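Local coordinates for protein chemotaxis transducer (Pseudomonas aeruginosa, PDB 6GCV) that probably senses nitrate for chemotaxis by binding it directly in the PilJ-type ligand-binding domain of a membrane receptor, at residues A[14-24]-A[131-139]; A[85-96]-A[118-129]. One frame throughout, in Å; residues are numbered along the deposited sequence. Where two conformers were deposited one is given.

Contact 1 (A[14-24]-A[131-139]); sequences MSISPETINVA and SLMSARADS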
loop_
_atom_site.group_PDB
_atom_site.type_symbol
_atom_site.label_atom_id
_atom_site.label_comp_id
_atom_site.label_asym_id
_atom_site.label_seq_id
_atom_site.Cartn_x
_atom_site.Cartn_y
_atom_site.Cartn_z
ATOM N N MET A 14 5.890 -14.088 18.233
ATOM C CA MET A 14 5.760 -14.448 16.787
ATOM C C MET A 14 6.663 -15.622 16.410
ATOM O O MET A 14 7.840 -15.653 16.770
ATOM C CB MET A 14 6.077 -13.247 15.893
ATOM C CG MET A 14 5.029 -12.146 15.921
ATOM S SD MET A 14 5.415 -10.773 14.814
ATOM C CE MET A 14 5.184 -11.524 13.205
ATOM N N SER A 15 6.100 -16.583 15.682
ATOM C CA SER A 15 6.856 -17.759 15.200
ATOM C C SER A 15 7.546 -17.487 13.850
ATOM O O SER A 15 8.546 -18.117 13.514
ATOM C CB SER A 15 5.946 -18.986 15.122
ATOM O OG SER A 15 4.738 -18.686 14.464
ATOM N N ILE A 16 7.026 -16.531 13.097
ATOM C CA ILE A 16 7.682 -16.094 11.862
ATOM C C ILE A 16 8.411 -14.780 12.122
ATOM O O ILE A 16 8.088 -14.061 13.071
ATOM C CB ILE A 16 6.668 -15.937 10.714
ATOM C CG1 ILE A 16 5.685 -14.789 11.003
ATOM C CG2 ILE A 16 5.939 -17.254 10.506
ATOM C CD1 ILE A 16 4.691 -14.515 9.910
ATOM N N SER A 17 9.357 -14.435 11.252
ATOM C CA SER A 17 10.079 -13.191 11.397
ATOM C C SER A 17 9.162 -12.006 11.137
ATOM O O SER A 17 8.254 -12.109 10.301
ATOM C CB SER A 17 11.230 -13.129 10.403
ATOM O OG SER A 17 10.721 -13.078 9.092
ATOM N N PRO A 18 9.430 -10.874 11.801
ATOM C CA PRO A 18 8.673 -9.667 11.482
ATOM C C PRO A 18 8.774 -9.308 10.011
ATOM O O PRO A 18 7.809 -8.781 9.454
ATOM C CB PRO A 18 9.341 -8.593 12.346
ATOM C CG PRO A 18 9.915 -9.342 13.492
ATOM C CD PRO A 18 10.328 -10.692 12.955
ATOM N N GLU A 19 9.932 -9.563 9.392
ATOM C CA GLU A 19 10.105 -9.237 7.987
ATOM C C GLU A 19 9.119 -10.020 7.103
ATOM O O GLU A 19 8.684 -9.521 6.069
ATOM C CB GLU A 19 11.548 -9.457 7.564
ATOM C CG GLU A 19 11.811 -9.339 6.071
ATOM C CD GLU A 19 11.619 -7.987 5.454
ATOM O OE1 GLU A 19 11.074 -7.058 6.055
ATOM O OE2 GLU A 19 12.024 -7.879 4.269
ATOM N N THR A 20 8.748 -11.242 7.508
ATOM C CA THR A 20 7.765 -12.008 6.728
ATOM C C THR A 20 6.431 -11.239 6.641
ATOM O O THR A 20 5.828 -11.103 5.573
ATOM C CB THR A 20 7.539 -13.407 7.327
ATOM O OG1 THR A 20 8.798 -14.084 7.425
ATOM C CG2 THR A 20 6.587 -14.225 6.520
ATOM N N ILE A 21 5.985 -10.732 7.789
ATOM C CA ILE A 21 4.743 -9.971 7.859
ATOM C C ILE A 21 4.888 -8.614 7.135
ATOM O O ILE A 21 3.963 -8.149 6.475
ATOM C CB ILE A 21 4.255 -9.811 9.318
ATOM C CG1 ILE A 21 3.979 -11.171 9.965
ATOM C CG2 ILE A 21 3.021 -8.920 9.395
ATOM C CD1 ILE A 21 2.914 -11.990 9.282
ATOM N N ASN A 22 6.056 -7.996 7.254
ATOM C CA ASN A 22 6.333 -6.754 6.536
ATOM C C ASN A 22 6.206 -6.917 5.028
ATOM O O ASN A 22 5.563 -6.107 4.351
ATOM C CB ASN A 22 7.710 -6.204 6.883
ATOM C CG ASN A 22 7.985 -4.881 6.226
ATOM O OD1 ASN A 22 7.148 -3.983 6.289
ATOM N ND2 ASN A 22 9.116 -4.760 5.552
ATOM N N VAL A 23 6.808 -7.987 4.502
ATOM C CA VAL A 23 6.791 -8.241 3.076
ATOM C C VAL A 23 5.364 -8.514 2.591
ATOM O O VAL A 23 4.941 -7.993 1.552
ATOM C CB VAL A 23 7.777 -9.367 2.734
ATOM C CG1 VAL A 23 7.543 -9.959 1.371
ATOM C CG2 VAL A 23 9.202 -8.863 2.861
ATOM N N ALA A 24 4.621 -9.307 3.356
ATOM C CA ALA A 24 3.236 -9.567 2.976
ATOM C C ALA A 24 2.396 -8.261 3.013
ATOM O O ALA A 24 1.606 -7.995 2.123
ATOM C CB ALA A 24 2.640 -10.638 3.881
ATOM N N SER A 131 -3.857 -11.130 7.215
ATOM C CA SER A 131 -4.634 -11.525 8.401
ATOM C C SER A 131 -4.412 -12.988 8.745
ATOM O O SER A 131 -4.224 -13.334 9.925
ATOM C CB SER A 131 -6.114 -11.287 8.162
ATOM O OG SER A 131 -6.389 -9.896 8.087
ATOM N N LEU A 132 -4.453 -13.857 7.747
ATOM C CA LEU A 132 -4.241 -15.289 8.019
ATOM C C LEU A 132 -2.831 -15.552 8.540
ATOM O O LEU A 132 -2.617 -16.384 9.444
ATOM C CB LEU A 132 -4.482 -16.108 6.756
ATOM C CG LEU A 132 -5.922 -16.167 6.267
ATOM C CD1 LEU A 132 -5.925 -16.830 4.894
ATOM C CD2 LEU A 132 -6.815 -16.939 7.209
ATOM N N MET A 133 -1.857 -14.882 7.940
ATOM C CA MET A 133 -0.453 -15.028 8.378
ATOM C C MET A 133 -0.275 -14.576 9.812
ATOM O O MET A 133 0.348 -15.280 10.609
ATOM C CB MET A 133 0.488 -14.277 7.456
ATOM C CG MET A 133 0.600 -14.913 6.078
ATOM S SD MET A 133 1.527 -13.883 4.910
ATOM C CE MET A 133 3.156 -13.922 5.630
ATOM N N SER A 134 -0.877 -13.438 10.150
ATOM C CA SER A 134 -0.753 -12.908 11.496
ATOM C C SER A 134 -1.463 -13.786 12.511
ATOM O O SER A 134 -0.978 -13.981 13.608
ATOM C CB SER A 134 -1.300 -11.488 11.556
ATOM O OG SER A 134 -0.436 -10.663 10.851
ATOM N N ALA A 135 -2.612 -14.331 12.133
ATOM C CA ALA A 135 -3.347 -15.203 13.042
ATOM C C ALA A 135 -2.492 -16.415 13.452
ATOM O O ALA A 135 -2.482 -16.800 14.539
ATOM C CB ALA A 135 -4.649 -15.668 12.416
ATOM N N ARG A 136 -1.808 -16.935 12.390
ATOM C CA ARG A 136 -0.989 -18.142 12.660
ATOM C C ARG A 136 0.261 -17.768 13.443
ATOM O O ARG A 136 0.671 -18.493 14.337
ATOM C CB ARG A 136 -0.580 -18.794 11.332
ATOM C CG ARG A 136 0.363 -19.983 11.418
ATOM C CD ARG A 136 0.012 -21.007 12.477
ATOM N NE ARG A 136 0.907 -22.144 12.340
ATOM C CZ ARG A 136 2.087 -22.226 12.929
ATOM N NH1 ARG A 136 2.471 -21.267 13.757
ATOM N NH2 ARG A 136 2.853 -23.288 12.726
ATOM N N ALA A 137 0.867 -16.637 13.100
ATOM C CA ALA A 137 2.130 -16.230 13.702
ATOM C C ALA A 137 1.993 -15.720 15.137
ATOM O O ALA A 137 2.872 -15.915 15.937
ATOM C CB ALA A 137 2.780 -15.164 12.833
ATOM N N ASP A 138 0.885 -15.060 15.445
ATOM C CA ASP A 138 0.764 -14.269 16.682
ATOM C C ASP A 138 0.130 -15.010 17.831
ATOM O O ASP A 138 -0.731 -15.855 17.634
ATOM C CB ASP A 138 -0.079 -13.022 16.434
ATOM C CG ASP A 138 0.497 -12.125 15.359
ATOM O OD1 ASP A 138 1.664 -12.322 14.960
ATOM O OD2 ASP A 138 -0.229 -11.214 14.913
ATOM N N SER A 139 0.528 -14.631 19.039
ATOM C CA SER A 139 -0.052 -15.174 20.272
ATOM C C SER A 139 -1.335 -14.432 20.643
ATOM O O SER A 139 -1.878 -14.635 21.740
ATOM C CB SER A 139 0.950 -15.049 21.421
ATOM O OG SER A 139 1.354 -13.695 21.560
HETATM O O HOH W 1 3.512 -14.842 18.849
#
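I16 lays its CG1-CD1 branch against A137, with CG1 3.5 Å from A137 CB, closer than carbon pairs usually come. Its chi1 of 66° places CG1 between the backbone N and the carbonyl carbon, and brings CD1 against the same A137 methyl. Toward the chain ends the backbones meet: S15 N gives a weak hydrogen bond of 3.3 Å to A137 O, and the CA-H of M14 points at the same oxygen. Water 1 donates to A137 O as well and accepts from M14 N, although M14 itself is poorly ordered. The side chain of M14 runs alongside that of D138, pointing the same way; in the conformer described, M14 CG lies 3.5 Å from D138 OD1, a contact to be read with caution.

The other direction is apolar. This is a worked example of how the first and last helices of an all-helical bundle close against each other: the start of helix 18-42 and the end of helix 112-137 run antiparallel, the axes of segments 18-24 and 131-137 being 165° apart in direction and 10.3 Å at closest approach, and the gap is filled mainly by M133. Bent at chi3 (66°), M133 sets SD 3.6 Å from A24 CB, while its CE meets T20 CG2 at 3.6 Å, the two side chains crossing at about a right angle. I21 slides past M133 the opposite way, bringing CD1 3.8 Å from M133 CB and also near S134 OG.

Behind T20, S17 caps the helix start: its OG accepts from T20 N and T20 OG1. N73 and S75 add hydrogen bonds to these two hydroxyl side chains, and M77, I82 and L65 pack on M133. N22 is hydrogen-bonded to R28 of the second subunit.

Contact 2 (A[85-96]-A[118-129]); sequences QRQKVAQIWGRY and YSTELLGELNNL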
loop_
_atom_site.group_PDB
_atom_site.type_symbol
_atom_site.label_atom_id
_atom_site.label_comp_id
_atom_site.label_asym_id
_atom_site.label_seq_id
_atom_site.Cartn_x
_atom_site.Cartn_y
_atom_site.Cartn_z
ATOM N N GLN A 85 -4.678 -19.317 0.314
ATOM C CA GLN A 85 -4.868 -17.887 0.089
ATOM C C GLN A 85 -3.803 -17.312 -0.849
ATOM O O GLN A 85 -4.132 -16.456 -1.684
ATOM C CB GLN A 85 -4.945 -17.122 1.392
ATOM C CG GLN A 85 -5.290 -15.630 1.245
ATOM C CD GLN A 85 -6.677 -15.369 0.662
ATOM O OE1 GLN A 85 -7.526 -16.258 0.604
ATOM N NE2 GLN A 85 -6.904 -14.139 0.183
ATOM N N ARG A 86 -2.556 -17.774 -0.750
ATOM C CA ARG A 86 -1.527 -17.334 -1.716
ATOM C C ARG A 86 -1.939 -17.743 -3.120
ATOM O O ARG A 86 -1.741 -16.973 -4.058
ATOM C CB ARG A 86 -0.131 -17.890 -1.409
ATOM C CG ARG A 86 0.490 -17.322 -0.155
ATOM C CD ARG A 86 2.001 -17.611 -0.076
ATOM N NE ARG A 86 2.287 -19.056 -0.012
ATOM C CZ ARG A 86 2.460 -19.748 1.097
ATOM N NH1 ARG A 86 2.430 -19.160 2.287
ATOM N NH2 ARG A 86 2.670 -21.070 1.034
ATOM N N GLN A 87 -2.510 -18.937 -3.288
ATOM C CA GLN A 87 -2.935 -19.352 -4.624
ATOM C C GLN A 87 -4.124 -18.554 -5.134
ATOM O O GLN A 87 -4.178 -18.216 -6.291
ATOM C CB GLN A 87 -3.223 -20.857 -4.722
ATOM C CG GLN A 87 -3.577 -21.250 -6.172
ATOM C CD GLN A 87 -2.600 -20.673 -7.224
ATOM O OE1 GLN A 87 -2.990 -19.960 -8.206
ATOM N NE2 GLN A 87 -1.306 -20.925 -6.996
ATOM N N LYS A 88 -5.062 -18.224 -4.258
ATOM C CA LYS A 88 -6.206 -17.389 -4.636
ATOM C C LYS A 88 -5.720 -16.018 -5.081
ATOM O O LYS A 88 -6.136 -15.521 -6.106
ATOM C CB LYS A 88 -7.173 -17.262 -3.455
ATOM C CG LYS A 88 -8.445 -16.521 -3.770
ATOM C CD LYS A 88 -9.373 -16.446 -2.570
ATOM C CE LYS A 88 -10.618 -15.656 -2.916
ATOM N NZ LYS A 88 -11.580 -15.735 -1.812
ATOM N N VAL A 89 -4.803 -15.450 -4.312
ATOM C CA VAL A 89 -4.183 -14.164 -4.661
ATOM C C VAL A 89 -3.485 -14.257 -6.021
ATOM O O VAL A 89 -3.616 -13.366 -6.867
ATOM C CB VAL A 89 -3.207 -13.702 -3.563
ATOM C CG1 VAL A 89 -2.333 -12.566 -4.081
ATOM C CG2 VAL A 89 -3.983 -13.247 -2.341
ATOM N N ALA A 90 -2.751 -15.336 -6.236
ATOM C CA ALA A 90 -2.002 -15.494 -7.484
ATOM C C ALA A 90 -2.898 -15.506 -8.709
ATOM O O ALA A 90 -2.547 -14.928 -9.761
ATOM C CB ALA A 90 -1.150 -16.740 -7.468
ATOM N N GLN A 91 -4.066 -16.117 -8.613
ATOM C CA GLN A 91 -4.965 -16.145 -9.773
ATOM C C GLN A 91 -5.503 -14.748 -10.071
ATOM O O GLN A 91 -5.577 -14.350 -11.240
ATOM C CB GLN A 91 -6.064 -17.184 -9.580
ATOM C CG GLN A 91 -5.490 -18.636 -9.607
ATOM C CD GLN A 91 -4.629 -18.997 -10.865
ATOM O OE1 GLN A 91 -5.154 -19.033 -11.983
ATOM N NE2 GLN A 91 -3.312 -19.298 -10.673
ATOM N N ILE A 92 -5.853 -13.993 -9.032
ATOM C CA ILE A 92 -6.339 -12.620 -9.213
ATOM C C ILE A 92 -5.206 -11.759 -9.758
ATOM O O ILE A 92 -5.375 -10.981 -10.707
ATOM C CB ILE A 92 -6.862 -12.031 -7.890
ATOM C CG1 ILE A 92 -8.084 -12.834 -7.419
ATOM C CG2 ILE A 92 -7.192 -10.540 -7.996
ATOM C CD1 ILE A 92 -8.377 -12.610 -5.960
ATOM N N TRP A 93 -4.013 -11.925 -9.197
ATOM C CA TRP A 93 -2.845 -11.182 -9.641
ATOM C C TRP A 93 -2.585 -11.351 -11.136
ATOM O O TRP A 93 -2.322 -10.381 -11.839
ATOM C CB TRP A 93 -1.611 -11.593 -8.809
ATOM C CG TRP A 93 -0.320 -11.168 -9.432
ATOM C CD1 TRP A 93 0.631 -11.957 -9.940
ATOM C CD2 TRP A 93 0.101 -9.841 -9.659
ATOM N NE1 TRP A 93 1.651 -11.201 -10.460
ATOM C CE2 TRP A 93 1.332 -9.885 -10.299
ATOM C CE3 TRP A 93 -0.430 -8.594 -9.335
ATOM C CZ2 TRP A 93 2.018 -8.745 -10.648
ATOM C CZ3 TRP A 93 0.264 -7.479 -9.698
ATOM C CH2 TRP A 93 1.466 -7.562 -10.351
ATOM N N GLY A 94 -2.652 -12.574 -11.653
ATOM C CA GLY A 94 -2.415 -12.748 -13.088
ATOM C C GLY A 94 -3.326 -11.909 -13.949
ATOM O O GLY A 94 -2.901 -11.304 -14.938
ATOM N N ARG A 95 -4.592 -11.852 -13.588
ATOM C CA ARG A 95 -5.552 -11.059 -14.344
ATOM C C ARG A 95 -5.309 -9.569 -14.156
ATOM O O ARG A 95 -5.394 -8.794 -15.100
ATOM C CB ARG A 95 -6.979 -11.450 -13.954
ATOM C CG ARG A 95 -7.349 -12.868 -14.400
ATOM C CD ARG A 95 -8.756 -13.270 -14.002
ATOM N NE ARG A 95 -8.876 -13.710 -12.610
ATOM C CZ ARG A 95 -8.700 -14.965 -12.180
ATOM N NH1 ARG A 95 -8.347 -15.927 -13.021
ATOM N NH2 ARG A 95 -8.852 -15.256 -10.891
ATOM N N TYR A 96 -5.001 -9.160 -12.942
ATOM C CA TYR A 96 -4.721 -7.742 -12.656
ATOM C C TYR A 96 -3.495 -7.266 -13.398
ATOM O O TYR A 96 -3.478 -6.150 -13.950
ATOM C CB TYR A 96 -4.529 -7.580 -11.147
ATOM C CG TYR A 96 -4.317 -6.171 -10.643
ATOM C CD1 TYR A 96 -5.296 -5.186 -10.798
ATOM C CD2 TYR A 96 -3.172 -5.832 -9.991
ATOM C CE1 TYR A 96 -5.098 -3.904 -10.277
ATOM C CE2 TYR A 96 -2.972 -4.574 -9.445
ATOM C CZ TYR A 96 -3.946 -3.620 -9.559
ATOM O OH TYR A 96 -3.816 -2.379 -8.948
ATOM N N TYR A 118 -11.119 -4.362 -9.712
ATOM C CA TYR A 118 -10.178 -5.438 -9.594
ATOM C C TYR A 118 -8.991 -5.088 -8.690
ATOM O O TYR A 118 -8.530 -5.921 -7.887
ATOM C CB TYR A 118 -9.741 -5.894 -10.979
ATOM C CG TYR A 118 -9.617 -7.382 -11.036
ATOM C CD1 TYR A 118 -10.725 -8.219 -10.929
ATOM C CD2 TYR A 118 -8.381 -7.951 -11.069
ATOM C CE1 TYR A 118 -10.584 -9.596 -10.931
ATOM C CE2 TYR A 118 -8.226 -9.321 -11.107
ATOM C CZ TYR A 118 -9.318 -10.142 -11.026
ATOM O OH TYR A 118 -9.118 -11.514 -11.016
ATOM N N SER A 119 -8.578 -3.827 -8.727
ATOM C CA SER A 119 -7.543 -3.359 -7.805
ATOM C C SER A 119 -8.000 -3.502 -6.350
ATOM O O SER A 119 -7.245 -3.969 -5.483
ATOM C CB SER A 119 -7.194 -1.896 -8.105
ATOM O OG SER A 119 -6.048 -1.475 -7.359
ATOM N N THR A 120 -9.244 -3.117 -6.102
ATOM C CA THR A 120 -9.819 -3.212 -4.766
ATOM C C THR A 120 -9.971 -4.667 -4.328
ATOM O O THR A 120 -9.726 -5.012 -3.164
ATOM C CB THR A 120 -11.140 -2.439 -4.737
ATOM O OG1 THR A 120 -10.818 -1.053 -4.928
ATOM C CG2 THR A 120 -11.937 -2.683 -3.426
ATOM N N GLU A 121 -10.373 -5.535 -5.256
ATOM C CA GLU A 121 -10.497 -6.942 -4.967
ATOM C C GLU A 121 -9.166 -7.550 -4.585
ATOM O O GLU A 121 -9.056 -8.283 -3.590
ATOM C CB GLU A 121 -11.127 -7.687 -6.159
ATOM C CG GLU A 121 -11.226 -9.191 -5.969
ATOM C CD GLU A 121 -11.830 -9.911 -7.150
ATOM O OE1 GLU A 121 -12.524 -9.275 -7.977
ATOM O OE2 GLU A 121 -11.659 -11.144 -7.216
ATOM N N LEU A 122 -8.141 -7.270 -5.386
ATOM C CA LEU A 122 -6.810 -7.796 -5.076
ATOM C C LEU A 122 -6.333 -7.306 -3.717
ATOM O O LEU A 122 -5.815 -8.063 -2.901
ATOM C CB LEU A 122 -5.799 -7.459 -6.167
ATOM C CG LEU A 122 -4.358 -7.870 -5.878
ATOM C CD1 LEU A 122 -4.250 -9.356 -5.715
ATOM C CD2 LEU A 122 -3.419 -7.413 -6.981
ATOM N N LEU A 123 -6.500 -6.002 -3.482
ATOM C CA LEU A 123 -6.119 -5.415 -2.194
ATOM C C LEU A 123 -6.781 -6.163 -1.034
ATOM O O LEU A 123 -6.111 -6.512 -0.043
ATOM C CB LEU A 123 -6.488 -3.923 -2.193
ATOM C CG LEU A 123 -6.284 -3.204 -0.878
ATOM C CD1 LEU A 123 -4.855 -3.259 -0.406
ATOM C CD2 LEU A 123 -6.765 -1.777 -1.001
ATOM N N GLY A 124 -8.071 -6.441 -1.187
ATOM C CA GLY A 124 -8.806 -7.162 -0.140
ATOM C C GLY A 124 -8.241 -8.541 0.117
ATOM O O GLY A 124 -8.143 -8.980 1.260
ATOM N N GLU A 125 -7.909 -9.248 -0.958
ATOM C CA GLU A 125 -7.352 -10.599 -0.808
ATOM C C GLU A 125 -5.949 -10.598 -0.250
ATOM O O GLU A 125 -5.584 -11.510 0.492
ATOM C CB GLU A 125 -7.439 -11.391 -2.096
ATOM C CG GLU A 125 -8.889 -11.553 -2.567
ATOM C CD GLU A 125 -9.783 -12.325 -1.609
ATOM O OE1 GLU A 125 -9.310 -13.092 -0.750
ATOM O OE2 GLU A 125 -11.018 -12.184 -1.736
ATOM N N LEU A 126 -5.178 -9.557 -0.559
ATOM C CA LEU A 126 -3.876 -9.411 0.060
ATOM C C LEU A 126 -4.003 -9.108 1.538
ATOM O O LEU A 126 -3.232 -9.585 2.351
ATOM C CB LEU A 126 -3.065 -8.319 -0.645
ATOM C CG LEU A 126 -2.613 -8.665 -2.051
ATOM C CD1 LEU A 126 -2.158 -7.425 -2.807
ATOM C CD2 LEU A 126 -1.545 -9.748 -2.031
ATOM N N ASN A 127 -4.965 -8.263 1.889
ATOM C CA ASN A 127 -5.211 -8.007 3.296
ATOM C C ASN A 127 -5.638 -9.293 4.003
ATOM O O ASN A 127 -5.226 -9.552 5.141
ATOM C CB ASN A 127 -6.266 -6.939 3.448
ATOM C CG ASN A 127 -6.311 -6.411 4.833
ATOM O OD1 ASN A 127 -5.284 -6.032 5.407
ATOM N ND2 ASN A 127 -7.492 -6.363 5.376
ATOM N N ASN A 128 -6.481 -10.102 3.348
ATOM C CA ASN A 128 -6.875 -11.372 3.942
ATOM C C ASN A 128 -5.661 -12.296 4.156
ATOM O O ASN A 128 -5.574 -13.011 5.145
ATOM C CB ASN A 128 -7.930 -12.086 3.101
ATOM C CG ASN A 128 -9.266 -11.359 3.087
ATOM O OD1 ASN A 128 -9.545 -10.527 3.962
ATOM N ND2 ASN A 128 -10.110 -11.664 2.088
ATOM N N LEU A 129 -4.727 -12.295 3.218
ATOM C CA LEU A 129 -3.491 -13.072 3.364
ATOM C C LEU A 129 -2.711 -12.630 4.587
ATOM O O LEU A 129 -2.291 -13.474 5.399
ATOM C CB LEU A 129 -2.634 -13.004 2.096
ATOM C CG LEU A 129 -1.270 -13.706 2.160
ATOM C CD1 LEU A 129 -1.422 -15.187 2.396
ATOM C CD2 LEU A 129 -0.439 -13.432 0.916
HETATM O O HOH W 2 -9.861 -15.019 1.751
#
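E125 OE1 is held chiefly by Q85 NE2, at 2.8 Å in the plane of the amide and on the anti lone pair of the carboxylate. Water 2, which also donates to Q85 OE1, and a weak bond from N128 ND2 reach the same oxygen. The second bond of Q85 NE2, 3.0 Å, goes to E125 O, which L129 N approaches from the opposite face, so one amide reads both side chain and backbone of E125. A bend at chi2 (64°) folds Q85 into this position, its CG resting on L129. K88 NZ completes the cluster with a long salt bridge to E125 OE2 of 3.6 Å.

In this four-helix bundle the antiparallel helices pack knobs-into-holes, with E125 itself seated among Q85, K88, V89 and I92. I92 enters the hole of Y118, E121, L122 and E125; in return L122 sits among V89, I92, W93 and Y96, its CD2 3.4 Å from Y96 CD2 and at the edge of the W93 ring. V89 CG1 adds a contact to L126 CD2.

At the far end Y118 OH accepts from R95 NE at 2.7 Å, in the guanidinium plane. S119 OG donates to Y96 OH over 2.9 Å; Y96 OH is further bonded to S31 O and S119 OG to Q32, both on helix 18-42. W93 stacks on Y58 of helix 48-67.

From the N terminus, residues 14-24 lead into helix 18-42, and contact 1 closes a loop of 106 intervening residues when 131-139 returns beside them. Within it lies helix 48-67, then helix 80-103, whose segment 85-96 meets 118-129 in contact 2 after helix 80-103 runs out and a connection of eight residues leads into helix 112-137, so contact 2 is nested inside contact 1. Helix 112-137 serves both, joining helix 18-42 at the end of the bundle where both termini lie and helix 80-103 nearer its middle. The contacts, their centres about 18 Å apart, meet where L132 CD1 packs on Q85 CB, and each also touches the second subunit.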